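Local coordinates for protein 3-carboxy-cis,cis-muconate cycloisomerase (Pseudomonas putida, PDB 1RE5) that is a cycloisomerase of the fumarase/aspartase (lyase) superfamily, a mostly helical enzyme whose assembly holds four copies of the chain, at residues L154-P159 against D360-L365; E32-R37 against E215-T220; G168-L173 against A439-E444. All blocks are in the same frame, centred on the assembly; numbering follows the deposited sequence.

In the fold
The three contacts are strung along an elongated, mostly helical chain. Interactions 1 and 2 lie on opposite sides of its centre, their centres 62 Å apart. Interaction 3 is nearer the middle, about 26 Å from interaction 1 and 39 Å from interaction 2, centre to centre. The segments come in the chain order 32-37, 154-159, 168-173, 215-220, 360-365 and 439-444, those of each pair of contacts alternating. Strand 155-157 leads through strand 159-161 into helix 162-187 of interaction 3, with helix 206-217 of interaction 2 next. Interactions 1 and 3 touch the third subunit; no other chain touches the segments of interaction 2. Sequence-distant parts are thus tied toward both ends and near the middle of the subunit.

Interaction 1 (L154-P159 against D360-L365); sequences LQHATP and DLTQGL
His156 is the residue of strand 155-157 that meets both Thr362 and Leu361. The methyl CG2 of Thr362 lies 4.0 Å from CB of His156, at the root of the imidazole, and the two side chains slant across each other. Farther out, the ring comes obliquely up to CD2 of Leu361. On His156 the ring carbon CG stands beside the backbone N and opposite the carbonyl carbon (chi1 -83°), which carries the imidazole toward the loop 360-365. The threonine answers with chi1 at 57°: OG1 is tucked between backbone N and carbonyl carbon, and CG2, opposite its own carbonyl carbon, becomes the branch presented to the histidine.

Thr362 also opens a type I' turn ending at Leu365, whose N donates to Thr362 O at 3.2 Å. This turn belongs to the link between helices 352-359 and 368-378. On the other side, strand 155-157 is, within this chain, an outermost strand of a small antiparallel sheet; His156 also touches Val149 and Arg151 of its neighbour, strand 147-152, and its backbone N is hydrogen-bonded to Thr260 of the second subunit.

With His156 and Thr362 buried and Leu361 exposed, the contact runs from the interior to the surface. No hydrogen bond crosses it, so dispersion and the exclusion of water probably account for most of the attraction between strand and loop.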
loop_
_atom_site.group_PDB
_atom_site.type_symbol
_atom_site.label_atom_id
_atom_site.label_comp_id
_atom_site.label_asym_id
_atom_site.label_seq_id
_atom_site.Cartn_x
_atom_site.Cartn_y
_atom_site.Cartn_z
ATOM N N LEU D 154 -26.399 0.261 1.552
ATOM C CA LEU D 154 -26.955 0.874 2.749
ATOM C C LEU D 154 -28.443 1.218 2.624
ATOM O O LEU D 154 -28.981 1.970 3.430
ATOM C CB LEU D 154 -26.142 2.106 3.135
ATOM C CG LEU D 154 -24.714 1.770 3.590
ATOM C CD1 LEU D 154 -23.887 3.027 3.742
ATOM C CD2 LEU D 154 -24.769 1.023 4.898
ATOM N N GLN D 155 -29.107 0.639 1.626
ATOM C CA GLN D 155 -30.541 0.837 1.404
ATOM C C GLN D 155 -31.288 -0.453 1.768
ATOM O O GLN D 155 -30.727 -1.548 1.682
ATOM C CB GLN D 155 -30.803 1.165 -0.065
ATOM C CG GLN D 155 -30.144 2.427 -0.533
ATOM C CD GLN D 155 -30.764 3.644 0.100
ATOM O OE1 GLN D 155 -31.922 3.966 -0.157
ATOM N NE2 GLN D 155 -30.001 4.325 0.938
ATOM N N HIS D 156 -32.546 -0.334 2.181
ATOM C CA HIS D 156 -33.327 -1.515 2.524
ATOM C C HIS D 156 -33.604 -2.363 1.279
ATOM O O HIS D 156 -33.869 -1.845 0.192
ATOM C CB HIS D 156 -34.634 -1.108 3.200
ATOM C CG HIS D 156 -34.492 -0.847 4.667
ATOM N ND1 HIS D 156 -33.282 -0.543 5.255
ATOM C CD2 HIS D 156 -35.399 -0.867 5.670
ATOM C CE1 HIS D 156 -33.451 -0.394 6.557
ATOM N NE2 HIS D 156 -34.727 -0.586 6.834
ATOM N N ALA D 157 -33.515 -3.677 1.448
ATOM C CA ALA D 157 -33.732 -4.627 0.368
ATOM C C ALA D 157 -34.516 -5.793 0.947
ATOM O O ALA D 157 -34.840 -5.799 2.138
ATOM C CB ALA D 157 -32.393 -5.112 -0.168
ATOM N N THR D 158 -34.808 -6.787 0.113
ATOM C CA THR D 158 -35.564 -7.954 0.556
ATOM C C THR D 158 -34.941 -8.563 1.793
ATOM O O THR D 158 -33.731 -8.491 2.001
ATOM C CB THR D 158 -35.641 -9.012 -0.538
ATOM O OG1 THR D 158 -34.344 -9.180 -1.114
ATOM C CG2 THR D 158 -36.629 -8.599 -1.612
ATOM N N PRO D 159 -35.771 -9.194 2.623
ATOM C CA PRO D 159 -35.386 -9.842 3.872
ATOM C C PRO D 159 -34.196 -10.771 3.789
ATOM O O PRO D 159 -33.892 -11.367 2.741
ATOM C CB PRO D 159 -36.653 -10.577 4.289
ATOM C CG PRO D 159 -37.718 -9.728 3.742
ATOM C CD PRO D 159 -37.198 -9.415 2.355
ATOM N N ASP D 360 -40.423 -2.846 8.539
ATOM C CA ASP D 360 -41.409 -2.107 7.760
ATOM C C ASP D 360 -41.273 -0.594 7.922
ATOM O O ASP D 360 -42.240 0.132 8.171
ATOM C CB ASP D 360 -42.867 -2.584 7.999
ATOM C CG ASP D 360 -43.157 -2.951 9.428
ATOM O OD1 ASP D 360 -42.738 -4.052 9.853
ATOM O OD2 ASP D 360 -43.814 -2.145 10.125
ATOM N N LEU D 361 -40.037 -0.135 7.750
ATOM C CA LEU D 361 -39.700 1.278 7.824
ATOM C C LEU D 361 -40.028 1.841 6.449
ATOM O O LEU D 361 -40.278 3.026 6.297
ATOM C CB LEU D 361 -38.211 1.445 8.124
ATOM C CG LEU D 361 -37.719 2.774 8.683
ATOM C CD1 LEU D 361 -38.523 3.126 9.908
ATOM C CD2 LEU D 361 -36.245 2.663 9.039
ATOM N N THR D 362 -40.020 0.969 5.446
ATOM C CA THR D 362 -40.354 1.357 4.084
ATOM C C THR D 362 -41.818 0.974 3.843
ATOM O O THR D 362 -42.318 0.983 2.713
ATOM C CB THR D 362 -39.467 0.642 3.061
ATOM O OG1 THR D 362 -39.589 -0.777 3.220
ATOM C CG2 THR D 362 -38.031 1.050 3.248
ATOM N N GLN D 363 -42.486 0.624 4.936
ATOM C CA GLN D 363 -43.892 0.247 4.925
ATOM C C GLN D 363 -44.292 -0.828 3.934
ATOM O O GLN D 363 -45.237 -0.653 3.176
ATOM C CB GLN D 363 -44.738 1.495 4.714
ATOM C CG GLN D 363 -44.574 2.496 5.841
ATOM C CD GLN D 363 -45.404 3.742 5.643
ATOM O OE1 GLN D 363 -45.278 4.441 4.626
ATOM N NE2 GLN D 363 -46.264 4.035 6.615
ATOM N N GLY D 364 -43.568 -1.944 3.960
ATOM C CA GLY D 364 -43.866 -3.056 3.075
ATOM C C GLY D 364 -43.396 -2.937 1.638
ATOM O O GLY D 364 -43.498 -3.894 0.893
ATOM N N LEU D 365 -42.884 -1.783 1.235
ATOM C CA LEU D 365 -42.429 -1.625 -0.138
ATOM C C LEU D 365 -41.291 -2.579 -0.463
ATOM O O LEU D 365 -41.060 -2.920 -1.624
ATOM C CB LEU D 365 -41.980 -0.184 -0.384
ATOM C CG LEU D 365 -43.105 0.851 -0.478
ATOM C CD1 LEU D 365 -42.532 2.251 -0.584
ATOM C CD2 LEU D 365 -43.957 0.547 -1.696
#

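Interaction 2 (E32-R37 against E215-T220)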
loop_
_atom_site.group_PDB
_atom_site.type_symbol
_atom_site.label_atom_id
_atom_site.label_comp_id
_atom_site.label_asym_id
_atom_site.label_seq_id
_atom_site.Cartn_x
_atom_site.Cartn_y
_atom_site.Cartn_z
ATOM N N GLU D 32 20.866 -22.790 17.164
ATOM C CA GLU D 32 22.258 -23.071 17.534
ATOM C C GLU D 32 22.426 -24.408 18.258
ATOM O O GLU D 32 23.289 -25.221 17.899
ATOM C CB GLU D 32 22.805 -21.936 18.402
ATOM C CG GLU D 32 22.894 -20.604 17.656
ATOM C CD GLU D 32 23.755 -20.686 16.391
ATOM O OE1 GLU D 32 23.617 -19.814 15.511
ATOM O OE2 GLU D 32 24.578 -21.617 16.273
ATOM N N ALA D 33 21.599 -24.629 19.279
ATOM C CA ALA D 33 21.646 -25.871 20.032
ATOM C C ALA D 33 21.391 -27.022 19.072
ATOM O O ALA D 33 22.175 -27.964 18.999
ATOM C CB ALA D 33 20.601 -25.860 21.128
ATOM N N ALA D 34 20.299 -26.942 18.323
ATOM C CA ALA D 34 19.973 -27.994 17.370
ATOM C C ALA D 34 21.125 -28.252 16.380
ATOM O O ALA D 34 21.351 -29.395 15.970
ATOM C CB ALA D 34 18.706 -27.621 16.615
ATOM N N LEU D 35 21.846 -27.191 16.003
ATOM C CA LEU D 35 22.965 -27.283 15.050
ATOM C C LEU D 35 24.067 -28.174 15.615
ATOM O O LEU D 35 24.501 -29.131 14.971
ATOM C CB LEU D 35 23.564 -25.893 14.770
ATOM C CG LEU D 35 24.033 -25.528 13.347
ATOM C CD1 LEU D 35 25.211 -24.595 13.455
ATOM C CD2 LEU D 35 24.441 -26.743 12.546
ATOM N N ALA D 36 24.523 -27.842 16.821
ATOM C CA ALA D 36 25.568 -28.602 17.496
ATOM C C ALA D 36 25.171 -30.084 17.580
ATOM O O ALA D 36 25.946 -30.985 17.240
ATOM C CB ALA D 36 25.794 -28.032 18.895
ATOM N N ARG D 37 23.943 -30.313 18.029
ATOM C CA ARG D 37 23.394 -31.650 18.173
ATOM C C ARG D 37 23.474 -32.415 16.845
ATOM O O ARG D 37 23.943 -33.556 16.795
ATOM C CB ARG D 37 21.939 -31.531 18.621
ATOM C CG ARG D 37 21.441 -32.617 19.544
ATOM C CD ARG D 37 20.014 -32.294 19.964
ATOM N NE ARG D 37 19.923 -30.979 20.597
ATOM C CZ ARG D 37 18.884 -30.148 20.476
ATOM N NH1 ARG D 37 17.830 -30.486 19.737
ATOM N NH2 ARG D 37 18.894 -28.972 21.101
ATOM N N GLU D 215 15.212 -32.592 11.218
ATOM C CA GLU D 215 14.562 -33.545 12.106
ATOM C C GLU D 215 14.609 -33.085 13.569
ATOM O O GLU D 215 13.638 -33.227 14.315
ATOM C CB GLU D 215 15.249 -34.889 11.953
ATOM C CG GLU D 215 14.680 -35.979 12.808
ATOM C CD GLU D 215 15.512 -37.232 12.703
ATOM O OE1 GLU D 215 16.710 -37.183 13.093
ATOM O OE2 GLU D 215 14.974 -38.259 12.223
ATOM N N GLN D 216 15.748 -32.533 13.968
ATOM C CA GLN D 216 15.935 -32.028 15.325
ATOM C C GLN D 216 14.911 -30.966 15.687
ATOM O O GLN D 216 14.378 -30.950 16.798
ATOM C CB GLN D 216 17.333 -31.419 15.468
ATOM C CG GLN D 216 18.417 -32.439 15.720
ATOM C CD GLN D 216 18.299 -33.056 17.093
ATOM O OE1 GLN D 216 18.695 -34.200 17.309
ATOM N NE2 GLN D 216 17.756 -32.294 18.037
ATOM N N LEU D 217 14.659 -30.068 14.740
ATOM C CA LEU D 217 13.724 -28.969 14.938
ATOM C C LEU D 217 12.311 -29.318 14.497
ATOM O O LEU D 217 11.405 -28.511 14.619
ATOM C CB LEU D 217 14.216 -27.745 14.165
ATOM C CG LEU D 217 15.534 -27.136 14.649
ATOM C CD1 LEU D 217 16.053 -26.156 13.614
ATOM C CD2 LEU D 217 15.328 -26.458 16.011
ATOM N N LYS D 218 12.123 -30.525 13.987
ATOM C CA LYS D 218 10.809 -30.931 13.529
ATOM C C LYS D 218 10.335 -30.026 12.394
ATOM O O LYS D 218 9.172 -29.608 12.345
ATOM C CB LYS D 218 9.812 -30.889 14.683
ATOM C CG LYS D 218 10.021 -31.982 15.716
ATOM C CD LYS D 218 8.877 -31.992 16.728
ATOM C CE LYS D 218 9.016 -33.109 17.757
ATOM N NZ LYS D 218 7.874 -33.058 18.730
ATOM N N LEU D 219 11.256 -29.720 11.489
ATOM C CA LEU D 219 10.956 -28.899 10.332
ATOM C C LEU D 219 11.306 -29.696 9.090
ATOM O O LEU D 219 12.185 -30.556 9.126
ATOM C CB LEU D 219 11.797 -27.625 10.328
ATOM C CG LEU D 219 11.569 -26.596 11.424
ATOM C CD1 LEU D 219 12.535 -25.438 11.212
ATOM C CD2 LEU D 219 10.122 -26.118 11.389
ATOM N N THR D 220 10.631 -29.409 7.989
ATOM C CA THR D 220 10.927 -30.096 6.752
ATOM C C THR D 220 12.191 -29.487 6.137
ATOM O O THR D 220 12.553 -28.343 6.421
ATOM C CB THR D 220 9.776 -29.932 5.761
ATOM O OG1 THR D 220 8.578 -30.419 6.363
ATOM C CG2 THR D 220 10.041 -30.722 4.475
#
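Helix 21-40 passes the end of helix 206-217 with Ala34 and Gln216 closest, their CA atoms 6.1 Å apart, just before the chain leaves helix 206-217 at Lys218 in a Schellman motif with positive phi.

Two kinds of packing sit next to each other here. The methyl of Ala34 is directed at the other segment and meets Leu217 CD2 at 3.6 Å, with CB of Gln216 farther off at 4.2 Å. Leu217 gets there by its outer end: CG lies beside the backbone N (chi1 -65°), and the isobutyl group swings in although its CB does not aim at helix 21-40. The same leucine also touches Thr112 of helix 106-142.

One turn on from Ala34, Arg37 crosses Gln216 slantwise. Its chain bends at chi3 (-57°), folding the guanidinium back over its own helix, where Ala34 CA lies 3.9 Å above the plane and over its centre. The amide end of Gln216 comes to the guanidinium's edge near NH1, the two flat groups turned 70° apart. The aliphatic part of the arginine takes part too, its CD being 3.4 Å from CD of Gln216.

Arg37 has its main charged partner elsewhere: NE forms a salt bridge with Glu54 of helix 47-56. Arg119 of helix 106-142 binds the carbonyls of Leu217 and Lys218 and would probably suit the partial negative charge of that helix end. The chemistry is therefore split, a small apolar seam beside a polar edge where the charge of Arg37 is met mainly by Glu54, outside the two segments.

Interaction 3 (G168-L173 against A439-E444); sequences GVLGAL and ARAVSE
Two helices running in roughly the same direction come together here, helix 162-187 offering Leu170 and Gly171 and helix 434-449 offering Ala441 and Val442. The backbones are close at Gly171, whose CA is 5.6 Å from CA of Ala441. Each segment is regular helix, held by its own i to i+4 bonds, such as Ser443 N to Ala439 O at 2.8 Å.

Leu170 does most of the reaching. Its CG is swung opposite the backbone N (chi1 178°), and this extends the side chain across to the other helix, where one branch, CD2, makes all the close approaches. That methyl lies over the backbone between two successive residues: it is 3.8 Å from Ala441 O and 3.9 Å from Val442 CA.

In the fumarase/aspartase fold, long helices form a central bundle that packs against its copies in the tetramer. Helix 162-187 touches two other long helices, 106-142 through Val169 and Leu173 and 231-257 through Val169 and Ala172, while helix 434-449, near the end of the chain, lies along it. The third subunit borders the same place: its Gln229 packs on Ala172 and its Gln224 on Ala441.

Val442 has its CB directed away from helix 162-187, yet CG2, set beside the backbone N, still comes within 4.0 Å of Leu170 CD2; the valine also touches Ser137 of helix 106-142. Ala441, by contrast, faces helix 162-187 directly, and its CB stands 4.3 Å from Leu170 CD2. All three side chains are buried, and no hydrogen bond joins the segments; the carbonyl of Leu170 bonds to Thr174 OG1 within its own helix.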
loop_
_atom_site.group_PDB
_atom_site.type_symbol
_atom_site.label_atom_id
_atom_site.label_comp_id
_atom_site.label_asym_id
_atom_site.label_seq_id
_atom_site.Cartn_x
_atom_site.Cartn_y
_atom_site.Cartn_z
ATOM N N GLY D 168 -22.073 -16.338 6.564
ATOM C CA GLY D 168 -21.084 -15.874 5.603
ATOM C C GLY D 168 -19.713 -15.678 6.242
ATOM O O GLY D 168 -18.693 -15.973 5.629
ATOM N N VAL D 169 -19.679 -15.170 7.472
ATOM C CA VAL D 169 -18.407 -14.985 8.148
ATOM C C VAL D 169 -17.847 -16.368 8.419
ATOM O O VAL D 169 -16.653 -16.605 8.231
ATOM C CB VAL D 169 -18.550 -14.203 9.474
ATOM C CG1 VAL D 169 -17.168 -14.045 10.129
ATOM C CG2 VAL D 169 -19.163 -12.829 9.206
ATOM N N LEU D 170 -18.713 -17.286 8.849
ATOM C CA LEU D 170 -18.289 -18.669 9.103
ATOM C C LEU D 170 -17.665 -19.242 7.830
ATOM O O LEU D 170 -16.569 -19.799 7.868
ATOM C CB LEU D 170 -19.474 -19.552 9.521
ATOM C CG LEU D 170 -19.133 -21.036 9.761
ATOM C CD1 LEU D 170 -18.062 -21.161 10.862
ATOM C CD2 LEU D 170 -20.389 -21.813 10.144
ATOM N N GLY D 171 -18.359 -19.101 6.705
ATOM C CA GLY D 171 -17.828 -19.612 5.459
ATOM C C GLY D 171 -16.416 -19.131 5.193
ATOM O O GLY D 171 -15.535 -19.930 4.913
ATOM N N ALA D 172 -16.200 -17.823 5.277
ATOM C CA ALA D 172 -14.890 -17.252 5.031
ATOM C C ALA D 172 -13.862 -17.854 5.970
ATOM O O ALA D 172 -12.781 -18.253 5.525
ATOM C CB ALA D 172 -14.936 -15.749 5.217
ATOM N N LEU D 173 -14.190 -17.922 7.262
ATOM C CA LEU D 173 -13.258 -18.475 8.249
ATOM C C LEU D 173 -12.857 -19.923 7.935
ATOM O O LEU D 173 -11.695 -20.314 8.126
ATOM C CB LEU D 173 -13.852 -18.393 9.659
ATOM C CG LEU D 173 -13.944 -16.988 10.267
ATOM C CD1 LEU D 173 -14.408 -17.076 11.700
ATOM C CD2 LEU D 173 -12.594 -16.319 10.218
ATOM N N ALA D 439 -27.270 -23.780 6.821
ATOM C CA ALA D 439 -27.116 -25.228 6.877
ATOM C C ALA D 439 -25.845 -25.678 6.184
ATOM O O ALA D 439 -25.037 -26.407 6.759
ATOM C CB ALA D 439 -28.296 -25.872 6.232
ATOM N N ARG D 440 -25.677 -25.238 4.944
ATOM C CA ARG D 440 -24.510 -25.597 4.160
ATOM C C ARG D 440 -23.215 -25.124 4.807
ATOM O O ARG D 440 -22.242 -25.869 4.884
ATOM C CB ARG D 440 -24.624 -24.999 2.765
ATOM C CG ARG D 440 -25.847 -25.425 2.005
ATOM C CD ARG D 440 -25.812 -24.821 0.629
ATOM N NE ARG D 440 -25.871 -25.834 -0.414
ATOM C CZ ARG D 440 -25.102 -25.835 -1.499
ATOM N NH1 ARG D 440 -24.199 -24.885 -1.694
ATOM N NH2 ARG D 440 -25.251 -26.785 -2.410
ATOM N N ALA D 441 -23.200 -23.880 5.268
ATOM C CA ALA D 441 -22.005 -23.330 5.900
ATOM C C ALA D 441 -21.613 -24.103 7.159
ATOM O O ALA D 441 -20.439 -24.438 7.347
ATOM C CB ALA D 441 -22.220 -21.857 6.240
ATOM N N VAL D 442 -22.592 -24.370 8.024
ATOM C CA VAL D 442 -22.335 -25.097 9.268
ATOM C C VAL D 442 -21.912 -26.511 8.928
ATOM O O VAL D 442 -21.013 -27.072 9.545
ATOM C CB VAL D 442 -23.584 -25.131 10.159
ATOM C CG1 VAL D 442 -23.360 -26.053 11.351
ATOM C CG2 VAL D 442 -23.898 -23.719 10.627
ATOM N N SER D 443 -22.568 -27.078 7.925
ATOM C CA SER D 443 -22.255 -28.426 7.469
ATOM C C SER D 443 -20.768 -28.521 7.113
ATOM O O SER D 443 -20.031 -29.343 7.648
ATOM C CB SER D 443 -23.105 -28.752 6.243
ATOM O OG SER D 443 -22.808 -30.042 5.760
ATOM N N GLU D 444 -20.338 -27.660 6.203
ATOM C CA GLU D 444 -18.957 -27.622 5.763
ATOM C C GLU D 444 -17.988 -27.392 6.928
ATOM O O GLU D 444 -16.866 -27.896 6.928
ATOM C CB GLU D 444 -18.810 -26.521 4.729
ATOM C CG GLU D 444 -17.745 -26.790 3.728
ATOM C CD GLU D 444 -17.720 -25.744 2.647
ATOM O OE1 GLU D 444 -17.364 -24.572 2.951
ATOM O OE2 GLU D 444 -18.067 -26.097 1.495
#